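Local coordinates for integron gene cassette protein HFX_CASS2 (Uncultured bacterium, PDB 3FXH) that is of unknown function but, encoded by a mobile integron gene cassette, forms a compact all-helical fold paired with a second copy of itself, at residues H26-V31 / A126-I131; I35-R40 / I74-L79; H46-D51 / N115-A120; N96-H101 / I121-A126. All coordinates share one frame; numbering follows the deposited sequence.

Helix 116-131 runs through three contacts: its start meets the loop before helix 50-58 (contact 3), its middle crosses helix 88-102 (contact 4) and its last turns lie along the start of helix 24-43 (contact 1). Contacts 1 and 4 have centres about 9 Å apart, share Ala126 and are tied by a salt bridge from Glu130 to Arg100. Contact 2, farther along helix 24-43, has its centre about 14 Å from that of contact 1 and touches it where Tyr78 packs on Ala30. Contacts 1 and 3, centres about 20 Å apart, are on opposite sides of the chain's centre. All four reach the second subunit, and contacts 2, 3 and 4 are nested within the loop contact 1 closes.

Contact 1: residues H26-V31 / A126-I131; sequences HATSAV and AILREI
Val31 sits against Ile127, Leu128 and Ile131, and its branches divide these partners between them. Its CB already lies 3.7 Å from Leu128 CD2. From there CG1, turned anti to the backbone N (chi1 170°), runs alongside Leu128 in the opposite sense and comes to 3.6 Å from Leu128 CD2. The other methyl, Val31 CG2, faces two isoleucines on the same side, 3.9 Å from Ile127 CG2 and equally far from Ile131 CD1. With an alanine here both methyls are gone, and a gap would probably open beside Leu128 CD2 and Ile127 CG2, the tip of Ile131 keeping Ala27. One turn earlier, Ala27 CB meets the same Ile131 CD1 at 3.9 Å, so the tip of Ile131 lies against both residues. The other branch of Ile131, CG2, approaches Thr28 OG1 at 3.3 Å; that hydroxyl is bonded within its own helix to Asn24 O, so an apolar methyl can cover it without costing it a polar partner. Thr28 CG2 crosses Leu128 at about a right angle. No hydrogen bond joins the two segments. Their axes come within 9.9 Å and run at 170°, which makes this a nearly antiparallel helix pair: the N-terminal part of helix 24-43 packs on the C-terminal end of helix 116-131 through small and branched aliphatic side chains, inside an all-helical fold.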
loop_
_atom_site.group_PDB
_atom_site.type_symbol
_atom_site.label_atom_id
_atom_site.label_comp_id
_atom_site.label_asym_id
_atom_site.label_seq_id
_atom_site.Cartn_x
_atom_site.Cartn_y
_atom_site.Cartn_z
ATOM N N HIS A 26 -16.897 4.651 -2.692
ATOM C CA HIS A 26 -17.010 3.453 -1.862
ATOM C C HIS A 26 -15.881 2.466 -2.187
ATOM O O HIS A 26 -15.163 1.996 -1.295
ATOM C CB HIS A 26 -18.385 2.799 -2.097
ATOM C CG HIS A 26 -18.725 1.709 -1.128
ATOM N ND1 HIS A 26 -18.368 0.391 -1.333
ATOM C CD2 HIS A 26 -19.408 1.734 0.041
ATOM C CE1 HIS A 26 -18.802 -0.342 -0.321
ATOM N NE2 HIS A 26 -19.439 0.447 0.524
ATOM N N ALA A 27 -15.727 2.154 -3.469
ATOM C CA ALA A 27 -14.734 1.166 -3.903
ATOM C C ALA A 27 -13.309 1.586 -3.543
ATOM O O ALA A 27 -12.498 0.770 -3.114
ATOM C CB ALA A 27 -14.862 0.918 -5.400
ATOM N N THR A 28 -13.009 2.865 -3.724
ATOM C CA THR A 28 -11.715 3.417 -3.335
ATOM C C THR A 28 -11.410 3.240 -1.833
ATOM O O THR A 28 -10.324 2.793 -1.439
ATOM C CB THR A 28 -11.655 4.892 -3.731
ATOM O OG1 THR A 28 -11.729 4.974 -5.154
ATOM C CG2 THR A 28 -10.360 5.542 -3.248
ATOM N N SER A 29 -12.373 3.606 -0.997
ATOM C CA SER A 29 -12.232 3.444 0.438
ATOM C C SER A 29 -12.087 1.989 0.817
ATOM O O SER A 29 -11.373 1.667 1.769
ATOM C CB SER A 29 -13.440 4.045 1.160
ATOM O OG SER A 29 -13.427 5.448 0.998
ATOM N N ALA A 30 -12.787 1.113 0.098
ATOM C CA ALA A 30 -12.701 -0.322 0.358
ATOM C C ALA A 30 -11.291 -0.839 0.070
ATOM O O ALA A 30 -10.750 -1.654 0.826
ATOM C CB ALA A 30 -13.726 -1.080 -0.480
ATOM N N VAL A 31 -10.701 -0.350 -1.019
ATOM C CA VAL A 31 -9.355 -0.780 -1.416
ATOM C C VAL A 31 -8.310 -0.209 -0.465
ATOM O O VAL A 31 -7.345 -0.882 -0.117
ATOM C CB VAL A 31 -9.021 -0.412 -2.907
ATOM C CG1 VAL A 31 -7.541 -0.651 -3.202
ATOM C CG2 VAL A 31 -9.873 -1.226 -3.864
ATOM N N ALA A 126 -2.965 -1.056 -8.525
ATOM C CA ALA A 126 -3.414 -1.187 -9.901
ATOM C C ALA A 126 -4.935 -1.032 -9.952
ATOM O O ALA A 126 -5.469 -0.464 -10.882
ATOM C CB ALA A 126 -2.988 -2.525 -10.478
ATOM N N ILE A 127 -5.621 -1.523 -8.925
ATOM C CA ILE A 127 -7.084 -1.464 -8.876
ATOM C C ILE A 127 -7.539 -0.024 -8.658
ATOM O O ILE A 127 -8.505 0.435 -9.271
ATOM C CB ILE A 127 -7.644 -2.410 -7.783
ATOM C CG1 ILE A 127 -7.349 -3.865 -8.151
ATOM C CG2 ILE A 127 -9.162 -2.240 -7.607
ATOM C CD1 ILE A 127 -7.762 -4.878 -7.057
ATOM N N LEU A 128 -6.817 0.697 -7.806
ATOM C CA LEU A 128 -7.109 2.101 -7.566
ATOM C C LEU A 128 -7.026 2.910 -8.859
ATOM O O LEU A 128 -7.857 3.771 -9.115
ATOM C CB LEU A 128 -6.148 2.683 -6.527
ATOM C CG LEU A 128 -6.359 2.210 -5.089
ATOM C CD1 LEU A 128 -5.283 2.816 -4.202
ATOM C CD2 LEU A 128 -7.752 2.611 -4.617
ATOM N N ARG A 129 -6.007 2.641 -9.661
ATOM C CA ARG A 129 -5.889 3.293 -10.961
ATOM C C ARG A 129 -7.138 3.024 -11.804
ATOM O O ARG A 129 -7.688 3.928 -12.452
ATOM C CB ARG A 129 -4.649 2.786 -11.696
ATOM C CG ARG A 129 -3.333 3.293 -11.137
ATOM C CD ARG A 129 -2.199 2.989 -12.105
ATOM N NE ARG A 129 -0.923 3.542 -11.666
ATOM C CZ ARG A 129 -0.609 4.834 -11.710
ATOM N NH1 ARG A 129 -1.488 5.719 -12.161
ATOM N NH2 ARG A 129 0.584 5.244 -11.298
ATOM N N GLU A 130 -7.579 1.770 -11.795
ATOM C CA GLU A 130 -8.768 1.381 -12.539
ATOM C C GLU A 130 -9.998 2.147 -12.071
ATOM O O GLU A 130 -10.782 2.626 -12.883
ATOM C CB GLU A 130 -9.012 -0.122 -12.417
ATOM C CG GLU A 130 -8.053 -0.970 -13.224
ATOM C CD GLU A 130 -8.651 -2.308 -13.581
ATOM O OE1 GLU A 130 -9.736 -2.626 -13.050
ATOM O OE2 GLU A 130 -8.050 -3.034 -14.397
ATOM N N ILE A 131 -10.164 2.259 -10.757
ATOM C CA ILE A 131 -11.314 2.957 -10.184
ATOM C C ILE A 131 -11.296 4.460 -10.488
ATOM O O ILE A 131 -12.333 5.056 -10.781
ATOM C CB ILE A 131 -11.374 2.756 -8.651
ATOM C CG1 ILE A 131 -11.512 1.270 -8.317
ATOM C CG2 ILE A 131 -12.526 3.565 -8.048
ATOM C CD1 ILE A 131 -11.237 0.926 -6.867
#

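Contact 2: residues I35-R40 / I74-L79; sequences IREICR and IKLYYL
The guanidinium of Arg36 receives its partners at the edge, with Lys75 O and Glu37 OE2 both near its plane, and that of Arg40 likewise has Glu37 CD and Lys75 N at its edge. Arg36 NH2 donates to Lys75 O at 2.9 Å, the oxygen only 5° out of the guanidinium plane though the N-H points at it at a modest 134°. The same NH2 lies beside the edge of the Tyr77 ring. Along the Arg36 guanidinium edge NE gives Glu37 OE2 a straighter bond of 2.8 Å, using the anti lone pair, and a bend at chi3 (76°) turns the arginine back for it. Glu37 OE1 has two donors: Arg40 NH1 comes at 3.0 Å on the syn lone pair, whereas Lys75 N arrives at 2.9 Å from above the carboxylate plane, its N-H almost straight on the oxygen. Glu37 CB and OE1 also lie against Ile74 CG1, and Lys75 CG passes 3.8 Å from Arg40 NH1. A glutamine in place of Glu37 would probably leave the two arginines without their shared negative charge, though Arg36 would keep Glu33, and could offer only one oxygen to the donors now spread over two. Arg40 NE reaches Gly111 O of the second subunit, while Glu33 pairs with Arg36 and accepts from Tyr77 N and Tyr78 N. The chemistry is thus that of a salt-bridge network: a buried glutamate on helix 24-43 gathers two arginines, probably offsetting its charge, and takes Lys75 N while Arg36 gives to Lys75 O, so both polar groups of that backbone are held.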
loop_
_atom_site.group_PDB
_atom_site.type_symbol
_atom_site.label_atom_id
_atom_site.label_comp_id
_atom_site.label_asym_id
_atom_site.label_seq_id
_atom_site.Cartn_x
_atom_site.Cartn_y
_atom_site.Cartn_z
ATOM N N ILE A 35 -5.665 -2.505 1.863
ATOM C CA ILE A 35 -4.244 -2.236 2.072
ATOM C C ILE A 35 -3.934 -2.108 3.562
ATOM O O ILE A 35 -3.002 -2.736 4.064
ATOM C CB ILE A 35 -3.757 -0.995 1.284
ATOM C CG1 ILE A 35 -3.892 -1.254 -0.223
ATOM C CG2 ILE A 35 -2.302 -0.651 1.683
ATOM C CD1 ILE A 35 -3.463 -0.073 -1.119
ATOM N N ARG A 36 -4.736 -1.329 4.273
ATOM C CA ARG A 36 -4.564 -1.175 5.727
ATOM C C ARG A 36 -4.577 -2.516 6.471
ATOM O O ARG A 36 -3.703 -2.787 7.279
ATOM C CB ARG A 36 -5.646 -0.252 6.307
ATOM C CG ARG A 36 -5.585 -0.096 7.831
ATOM C CD ARG A 36 -6.855 0.535 8.385
ATOM N NE ARG A 36 -7.965 -0.419 8.418
ATOM C CZ ARG A 36 -9.160 -0.192 7.882
ATOM N NH1 ARG A 36 -9.397 0.949 7.257
ATOM N NH2 ARG A 36 -10.116 -1.103 7.972
ATOM N N GLU A 37 -5.567 -3.361 6.203
ATOM C CA GLU A 37 -5.691 -4.620 6.936
ATOM C C GLU A 37 -4.612 -5.641 6.560
ATOM O O GLU A 37 -4.171 -6.423 7.389
ATOM C CB GLU A 37 -7.084 -5.204 6.756
ATOM C CG GLU A 37 -8.131 -4.320 7.420
ATOM C CD GLU A 37 -7.898 -4.197 8.925
ATOM O OE1 GLU A 37 -7.732 -5.244 9.603
ATOM O OE2 GLU A 37 -7.871 -3.052 9.426
ATOM N N ILE A 38 -4.170 -5.614 5.311
ATOM C CA ILE A 38 -3.076 -6.484 4.920
ATOM C C ILE A 38 -1.817 -6.012 5.621
ATOM O O ILE A 38 -1.049 -6.834 6.130
ATOM C CB ILE A 38 -2.876 -6.531 3.394
ATOM C CG1 ILE A 38 -4.055 -7.238 2.728
ATOM C CG2 ILE A 38 -1.593 -7.287 3.046
ATOM C CD1 ILE A 38 -3.916 -7.295 1.180
ATOM N N CYS A 39 -1.607 -4.693 5.684
ATOM C CA CYS A 39 -0.461 -4.199 6.453
ATOM C C CYS A 39 -0.507 -4.722 7.885
ATOM O O CYS A 39 0.509 -5.161 8.413
ATOM C CB CYS A 39 -0.379 -2.673 6.439
ATOM S SG CYS A 39 0.197 -2.008 4.858
ATOM N N ARG A 40 -1.674 -4.676 8.520
ATOM C CA ARG A 40 -1.795 -5.255 9.879
ATOM C C ARG A 40 -1.415 -6.735 9.912
ATOM O O ARG A 40 -0.727 -7.174 10.828
ATOM C CB ARG A 40 -3.207 -5.109 10.444
ATOM C CG ARG A 40 -3.689 -3.690 10.635
ATOM C CD ARG A 40 -5.084 -3.720 11.240
ATOM N NE ARG A 40 -5.046 -4.241 12.612
ATOM C CZ ARG A 40 -6.037 -4.909 13.193
ATOM N NH1 ARG A 40 -7.154 -5.145 12.522
ATOM N NH2 ARG A 40 -5.910 -5.350 14.448
ATOM N N ILE A 74 -9.211 -9.167 11.950
ATOM C CA ILE A 74 -9.373 -8.288 10.782
ATOM C C ILE A 74 -10.551 -7.331 10.945
ATOM O O ILE A 74 -11.615 -7.725 11.420
ATOM C CB ILE A 74 -9.502 -9.096 9.454
ATOM C CG1 ILE A 74 -9.104 -8.231 8.250
ATOM C CG2 ILE A 74 -10.916 -9.684 9.277
ATOM C CD1 ILE A 74 -8.839 -9.036 6.994
ATOM N N LYS A 75 -10.340 -6.073 10.559
ATOM C CA LYS A 75 -11.378 -5.039 10.652
ATOM C C LYS A 75 -11.772 -4.563 9.267
ATOM O O LYS A 75 -11.010 -3.833 8.625
ATOM C CB LYS A 75 -10.895 -3.834 11.463
ATOM C CG LYS A 75 -10.739 -4.099 12.942
ATOM C CD LYS A 75 -10.554 -2.801 13.708
ATOM C CE LYS A 75 -10.670 -3.025 15.208
ATOM N NZ LYS A 75 -10.524 -1.744 15.955
ATOM N N LEU A 76 -12.960 -4.969 8.816
ATOM C CA LEU A 76 -13.424 -4.643 7.473
ATOM C C LEU A 76 -14.754 -3.904 7.487
ATOM O O LEU A 76 -15.813 -4.521 7.417
ATOM C CB LEU A 76 -13.552 -5.912 6.637
ATOM C CG LEU A 76 -12.229 -6.642 6.394
ATOM C CD1 LEU A 76 -12.466 -8.104 6.057
ATOM C CD2 LEU A 76 -11.403 -5.943 5.323
ATOM N N TYR A 77 -14.703 -2.580 7.554
ATOM C CA TYR A 77 -15.933 -1.799 7.580
ATOM C C TYR A 77 -16.656 -1.831 6.236
ATOM O O TYR A 77 -17.882 -1.747 6.181
ATOM C CB TYR A 77 -15.660 -0.365 8.028
ATOM C CG TYR A 77 -15.136 -0.288 9.441
ATOM C CD1 TYR A 77 -16.004 -0.316 10.524
ATOM C CD2 TYR A 77 -13.771 -0.209 9.697
ATOM C CE1 TYR A 77 -15.531 -0.259 11.818
ATOM C CE2 TYR A 77 -13.291 -0.149 10.992
ATOM C CZ TYR A 77 -14.177 -0.174 12.046
ATOM O OH TYR A 77 -13.709 -0.110 13.336
ATOM N N TYR A 78 -15.896 -1.961 5.155
ATOM C CA TYR A 78 -16.497 -2.023 3.826
ATOM C C TYR A 78 -16.739 -3.440 3.319
ATOM O O TYR A 78 -17.747 -3.703 2.667
ATOM C CB TYR A 78 -15.643 -1.258 2.813
ATOM C CG TYR A 78 -15.652 0.230 3.039
ATOM C CD1 TYR A 78 -14.715 0.827 3.871
ATOM C CD2 TYR A 78 -16.602 1.041 2.428
ATOM C CE1 TYR A 78 -14.721 2.189 4.091
ATOM C CE2 TYR A 78 -16.613 2.409 2.642
ATOM C CZ TYR A 78 -15.670 2.975 3.473
ATOM O OH TYR A 78 -15.662 4.330 3.690
ATOM N N LEU A 79 -15.815 -4.354 3.614
ATOM C CA LEU A 79 -15.792 -5.642 2.922
ATOM C C LEU A 79 -16.344 -6.831 3.718
ATOM O O LEU A 79 -16.389 -7.951 3.208
ATOM C CB LEU A 79 -14.387 -5.935 2.398
ATOM C CG LEU A 79 -13.951 -4.843 1.410
ATOM C CD1 LEU A 79 -12.451 -4.756 1.302
ATOM C CD2 LEU A 79 -14.591 -5.056 0.042
#

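Contact 3: residues H46-D51 / N115-A120; sequences HSMTRD and NALLLA
Asn115 OD1 is gripped by two backbone N-H groups that reach it from opposite faces of its amide plane: Met48 N at 3.2 Å across the contact and Leu117 N at 3.0 Å within its own helix start. The second is an N-cap bond; in the first, the incoming loop donates to the same oxygen. With CG anti to its backbone N (chi1 -169°), Asn115 also sends ND2 to His46 O, 3.1 Å away and in the plane of that carbonyl, on a lone pair. The amide therefore bridges His46 and Met48, passing Ser47, and is fixed at both ends. A fourth bond, Ala116 N to Met48 O at 2.8 Å, uses another N-H of the first helical turn. Beside these bonds Leu117 CD2 approaches CB of selenomethionine Met48 at 4.0 Å, and Ala116 CB lies against the loop backbone from Met48 O to Arg50 CA. The loop that leads into helix 50-58, itself begun by Thr49 at the N-cap, is thereby laid over the N-terminal end of helix 116-131. Met48 continues inward among Phe53 of helix 50-58 and Phe62, Phe65 and Leu66 of helix 62-69, while Leu117 turns to Ile38 on helix 24-43.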
loop_
_atom_site.group_PDB
_atom_site.type_symbol
_atom_site.label_atom_id
_atom_site.label_comp_id
_atom_site.label_asym_id
_atom_site.label_seq_id
_atom_site.Cartn_x
_atom_site.Cartn_y
_atom_site.Cartn_z
ATOM N N HIS A 46 2.225 -12.439 9.484
ATOM C CA HIS A 46 1.513 -13.351 8.591
ATOM C C HIS A 46 2.025 -13.214 7.169
ATOM O O HIS A 46 2.536 -12.171 6.764
ATOM C CB HIS A 46 -0.008 -13.131 8.633
ATOM C CG HIS A 46 -0.589 -13.247 10.006
ATOM N ND1 HIS A 46 -0.617 -14.435 10.702
ATOM C CD2 HIS A 46 -1.140 -12.317 10.824
ATOM C CE1 HIS A 46 -1.167 -14.237 11.887
ATOM N NE2 HIS A 46 -1.497 -12.962 11.985
ATOM N N SER A 47 1.872 -14.284 6.408
ATOM C CA SER A 47 2.441 -14.346 5.083
ATOM C C SER A 47 1.514 -15.196 4.239
ATOM O O SER A 47 0.699 -15.950 4.768
ATOM C CB SER A 47 3.817 -15.024 5.164
ATOM O OG SER A 47 4.595 -14.755 4.015
HETATM N N MSE A 48 1.653 -15.098 2.925
HETATM C CA MSE A 48 0.953 -16.023 2.042
HETATM C C MSE A 48 1.895 -16.435 0.920
HETATM O O MSE A 48 2.723 -15.633 0.488
HETATM C CB MSE A 48 -0.303 -15.364 1.463
HETATM C CG MSE A 48 -1.082 -16.258 0.479
HETATM SE SE MSE A 48 -2.720 -15.343 -0.071
HETATM C CE MSE A 48 -3.759 -15.485 1.611
ATOM N N THR A 49 1.763 -17.670 0.447
ATOM C CA THR A 49 2.590 -18.143 -0.662
ATOM C C THR A 49 2.050 -17.591 -1.979
ATOM O O THR A 49 0.859 -17.338 -2.111
ATOM C CB THR A 49 2.632 -19.676 -0.727
ATOM O OG1 THR A 49 1.333 -20.179 -1.057
ATOM C CG2 THR A 49 3.088 -20.265 0.608
ATOM N N ARG A 50 2.917 -17.386 -2.960
ATOM C CA ARG A 50 2.431 -16.900 -4.250
ATOM C C ARG A 50 1.403 -17.877 -4.832
ATOM O O ARG A 50 0.409 -17.470 -5.444
ATOM C CB ARG A 50 3.592 -16.665 -5.221
ATOM C CG ARG A 50 4.315 -17.919 -5.682
ATOM C CD ARG A 50 5.411 -17.554 -6.673
ATOM N NE ARG A 50 6.518 -16.842 -6.033
ATOM C CZ ARG A 50 7.390 -16.081 -6.686
ATOM N NH1 ARG A 50 7.277 -15.918 -7.999
ATOM N NH2 ARG A 50 8.383 -15.488 -6.029
ATOM N N ASP A 51 1.618 -19.168 -4.615
ATOM C CA ASP A 51 0.716 -20.154 -5.202
ATOM C C ASP A 51 -0.702 -20.011 -4.648
ATOM O O ASP A 51 -1.674 -20.033 -5.402
ATOM C CB ASP A 51 1.247 -21.584 -5.032
ATOM C CG ASP A 51 2.123 -22.024 -6.203
ATOM O OD1 ASP A 51 2.718 -21.148 -6.871
ATOM O OD2 ASP A 51 2.214 -23.242 -6.460
ATOM N N ASN A 115 6.444 -13.027 0.330
ATOM C CA ASN A 115 5.146 -12.815 0.929
ATOM C C ASN A 115 4.155 -12.232 -0.085
ATOM O O ASN A 115 4.209 -11.039 -0.404
ATOM C CB ASN A 115 5.283 -11.895 2.145
ATOM C CG ASN A 115 4.018 -11.838 2.965
ATOM O OD1 ASN A 115 2.958 -12.254 2.501
ATOM N ND2 ASN A 115 4.117 -11.329 4.190
ATOM N N ALA A 116 3.260 -13.086 -0.590
ATOM C CA ALA A 116 2.276 -12.671 -1.589
ATOM C C ALA A 116 1.243 -11.668 -1.061
ATOM O O ALA A 116 0.552 -11.022 -1.852
ATOM C CB ALA A 116 1.579 -13.882 -2.208
ATOM N N LEU A 117 1.117 -11.524 0.258
ATOM C CA LEU A 117 0.281 -10.435 0.783
ATOM C C LEU A 117 0.774 -9.075 0.254
ATOM O O LEU A 117 0.003 -8.119 0.025
ATOM C CB LEU A 117 0.289 -10.454 2.312
ATOM C CG LEU A 117 -0.380 -11.662 2.968
ATOM C CD1 LEU A 117 -0.370 -11.491 4.499
ATOM C CD2 LEU A 117 -1.810 -11.835 2.443
ATOM N N LEU A 118 2.074 -8.990 0.037
ATOM C CA LEU A 118 2.653 -7.739 -0.446
ATOM C C LEU A 118 2.409 -7.586 -1.941
ATOM O O LEU A 118 2.360 -6.470 -2.458
ATOM C CB LEU A 118 4.159 -7.664 -0.118
ATOM C CG LEU A 118 4.463 -7.840 1.376
ATOM C CD1 LEU A 118 5.944 -8.135 1.635
ATOM C CD2 LEU A 118 4.000 -6.577 2.137
ATOM N N LEU A 119 2.284 -8.703 -2.654
ATOM C CA LEU A 119 1.880 -8.618 -4.054
ATOM C C LEU A 119 0.451 -8.087 -4.117
ATOM O O LEU A 119 0.096 -7.293 -4.992
ATOM C CB LEU A 119 1.965 -9.993 -4.721
ATOM C CG LEU A 119 1.392 -10.205 -6.129
ATOM C CD1 LEU A 119 1.970 -9.237 -7.145
ATOM C CD2 LEU A 119 1.627 -11.641 -6.581
ATOM N N ALA A 120 -0.367 -8.523 -3.170
ATOM C CA ALA A 120 -1.750 -8.041 -3.102
ATOM C C ALA A 120 -1.809 -6.527 -2.922
ATOM O O ALA A 120 -2.689 -5.861 -3.490
ATOM C CB ALA A 120 -2.503 -8.744 -1.986
#

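Contact 4: residues N96-H101 / I121-A126; sequences NAFGRH and INICLA
A steeply crossed helix pair in the all-helical core carries this contact: the segments of helix 88-102 and helix 116-131 meet at 105°, their axes 9.9 Å apart at closest approach. Ile123 is the residue at the crossing. Its CG2, anti to the backbone N, enters between Phe98 and His101, which lie one helical turn apart, and comes to 3.6 Å from His101 CB and 3.9 Å from Phe98 CD1. Ile123 and His101 lie side by side, pointing opposite ways, whereas the phenylalanine crosses the isoleucine obliquely. Farther out on the Phe98 ring, CZ touches Cys124 SG at 3.7 Å, a sulfur-aromatic contact in which the sulfur stands oblique to the ring, 69° off its normal. That cysteine also faces Val31, Ile34 and Ile35 of helix 24-43, so its thiol lies between two neighbouring helices. Phe98 in turn meets the ring of Phe62 and packs on Phe53, which brings helices 62-69 and 50-58 to the same apolar cluster. No hydrogen bond crosses between the segments. Toward the end of the contact the imidazole of His101 is turned so that Ala126 lies over one face in a CH-pi contact: Ala126 CB stands 4.0 Å from the ring centroid, 29° off the normal, and 3.7 Å from His101 CE1.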
loop_
_atom_site.group_PDB
_atom_site.type_symbol
_atom_site.label_atom_id
_atom_site.label_comp_id
_atom_site.label_asym_id
_atom_site.label_seq_id
_atom_site.Cartn_x
_atom_site.Cartn_y
_atom_site.Cartn_z
ATOM N N ASN A 96 -13.076 -9.707 -8.453
ATOM C CA ASN A 96 -12.812 -9.951 -9.864
ATOM C C ASN A 96 -11.546 -9.228 -10.307
ATOM O O ASN A 96 -10.774 -9.739 -11.123
ATOM C CB ASN A 96 -14.000 -9.507 -10.720
ATOM C CG ASN A 96 -13.684 -9.524 -12.208
ATOM O OD1 ASN A 96 -13.794 -10.558 -12.867
ATOM N ND2 ASN A 96 -13.289 -8.376 -12.740
ATOM N N ALA A 97 -11.340 -8.035 -9.767
ATOM C CA ALA A 97 -10.167 -7.242 -10.120
ATOM C C ALA A 97 -8.883 -7.958 -9.691
ATOM O O ALA A 97 -7.910 -7.989 -10.436
ATOM C CB ALA A 97 -10.255 -5.858 -9.520
ATOM N N PHE A 98 -8.883 -8.559 -8.503
ATOM C CA PHE A 98 -7.727 -9.360 -8.092
ATOM C C PHE A 98 -7.479 -10.501 -9.074
ATOM O O PHE A 98 -6.342 -10.768 -9.459
ATOM C CB PHE A 98 -7.916 -9.927 -6.683
ATOM C CG PHE A 98 -7.436 -9.013 -5.596
ATOM C CD1 PHE A 98 -6.100 -8.998 -5.222
ATOM C CD2 PHE A 98 -8.318 -8.163 -4.955
ATOM C CE1 PHE A 98 -5.655 -8.155 -4.224
ATOM C CE2 PHE A 98 -7.878 -7.322 -3.959
ATOM C CZ PHE A 98 -6.540 -7.309 -3.597
ATOM N N GLY A 99 -8.555 -11.178 -9.464
ATOM C CA GLY A 99 -8.464 -12.273 -10.412
ATOM C C GLY A 99 -7.811 -11.824 -11.704
ATOM O O GLY A 99 -6.893 -12.479 -12.207
ATOM N N ARG A 100 -8.274 -10.693 -12.230
ATOM C CA ARG A 100 -7.766 -10.154 -13.494
ATOM C C ARG A 100 -6.290 -9.784 -13.417
ATOM O O ARG A 100 -5.497 -10.151 -14.285
ATOM C CB ARG A 100 -8.570 -8.922 -13.921
ATOM C CG ARG A 100 -9.990 -9.227 -14.367
ATOM C CD ARG A 100 -10.669 -7.992 -14.952
ATOM N NE ARG A 100 -11.153 -7.050 -13.939
ATOM C CZ ARG A 100 -10.603 -5.864 -13.692
ATOM N NH1 ARG A 100 -9.528 -5.477 -14.365
ATOM N NH2 ARG A 100 -11.126 -5.066 -12.769
ATOM N N HIS A 101 -5.927 -9.034 -12.382
ATOM C CA HIS A 101 -4.554 -8.568 -12.250
ATOM C C HIS A 101 -3.591 -9.705 -11.904
ATOM O O HIS A 101 -2.490 -9.778 -12.458
ATOM C CB HIS A 101 -4.461 -7.405 -11.253
ATOM C CG HIS A 101 -5.114 -6.146 -11.737
ATOM N ND1 HIS A 101 -4.473 -5.242 -12.559
ATOM C CD2 HIS A 101 -6.351 -5.640 -11.517
ATOM C CE1 HIS A 101 -5.288 -4.236 -12.823
ATOM N NE2 HIS A 101 -6.435 -4.452 -12.201
ATOM N N ILE A 121 -0.904 -5.969 -2.134
ATOM C CA ILE A 121 -0.876 -4.514 -1.957
ATOM C C ILE A 121 -0.560 -3.803 -3.277
ATOM O O ILE A 121 -1.192 -2.797 -3.630
ATOM C CB ILE A 121 0.111 -4.124 -0.874
ATOM C CG1 ILE A 121 -0.442 -4.549 0.509
ATOM C CG2 ILE A 121 0.441 -2.640 -0.923
ATOM C CD1 ILE A 121 0.536 -4.353 1.638
ATOM N N ASN A 122 0.408 -4.331 -4.020
ATOM C CA ASN A 122 0.711 -3.769 -5.338
ATOM C C ASN A 122 -0.490 -3.845 -6.289
ATOM O O ASN A 122 -0.774 -2.891 -7.011
ATOM C CB ASN A 122 1.944 -4.447 -5.943
ATOM C CG ASN A 122 3.238 -3.918 -5.349
ATOM O OD1 ASN A 122 3.673 -2.829 -5.688
ATOM N ND2 ASN A 122 3.853 -4.689 -4.449
ATOM N N ILE A 123 -1.193 -4.976 -6.278
ATOM C CA ILE A 123 -2.378 -5.139 -7.108
ATOM C C ILE A 123 -3.463 -4.144 -6.668
ATOM O O ILE A 123 -4.137 -3.538 -7.515
ATOM C CB ILE A 123 -2.864 -6.600 -7.129
ATOM C CG1 ILE A 123 -1.896 -7.443 -7.977
ATOM C CG2 ILE A 123 -4.277 -6.698 -7.741
ATOM C CD1 ILE A 123 -2.147 -8.941 -7.947
ATOM N N CYS A 124 -3.585 -3.919 -5.357
ATOM C CA CYS A 124 -4.514 -2.886 -4.886
ATOM C C CYS A 124 -4.274 -1.543 -5.575
ATOM O O CYS A 124 -5.219 -0.847 -5.911
ATOM C CB CYS A 124 -4.447 -2.708 -3.374
ATOM S SG CYS A 124 -5.289 -4.040 -2.474
ATOM N N LEU A 125 -3.010 -1.159 -5.764
ATOM C CA LEU A 125 -2.718 0.117 -6.422
ATOM C C LEU A 125 -3.135 0.088 -7.879
ATOM O O LEU A 125 -3.598 1.084 -8.423
ATOM C CB LEU A 125 -1.227 0.491 -6.300
ATOM C CG LEU A 125 -0.619 0.409 -4.896
ATOM C CD1 LEU A 125 0.901 0.550 -4.958
ATOM C CD2 LEU A 125 -1.201 1.461 -3.989
ATOM N N ALA A 126 -2.965 -1.056 -8.525
ATOM C CA ALA A 126 -3.414 -1.187 -9.901
ATOM C C ALA A 126 -4.935 -1.032 -9.952
ATOM O O ALA A 126 -5.469 -0.464 -10.882
ATOM C CB ALA A 126 -2.988 -2.525 -10.478
#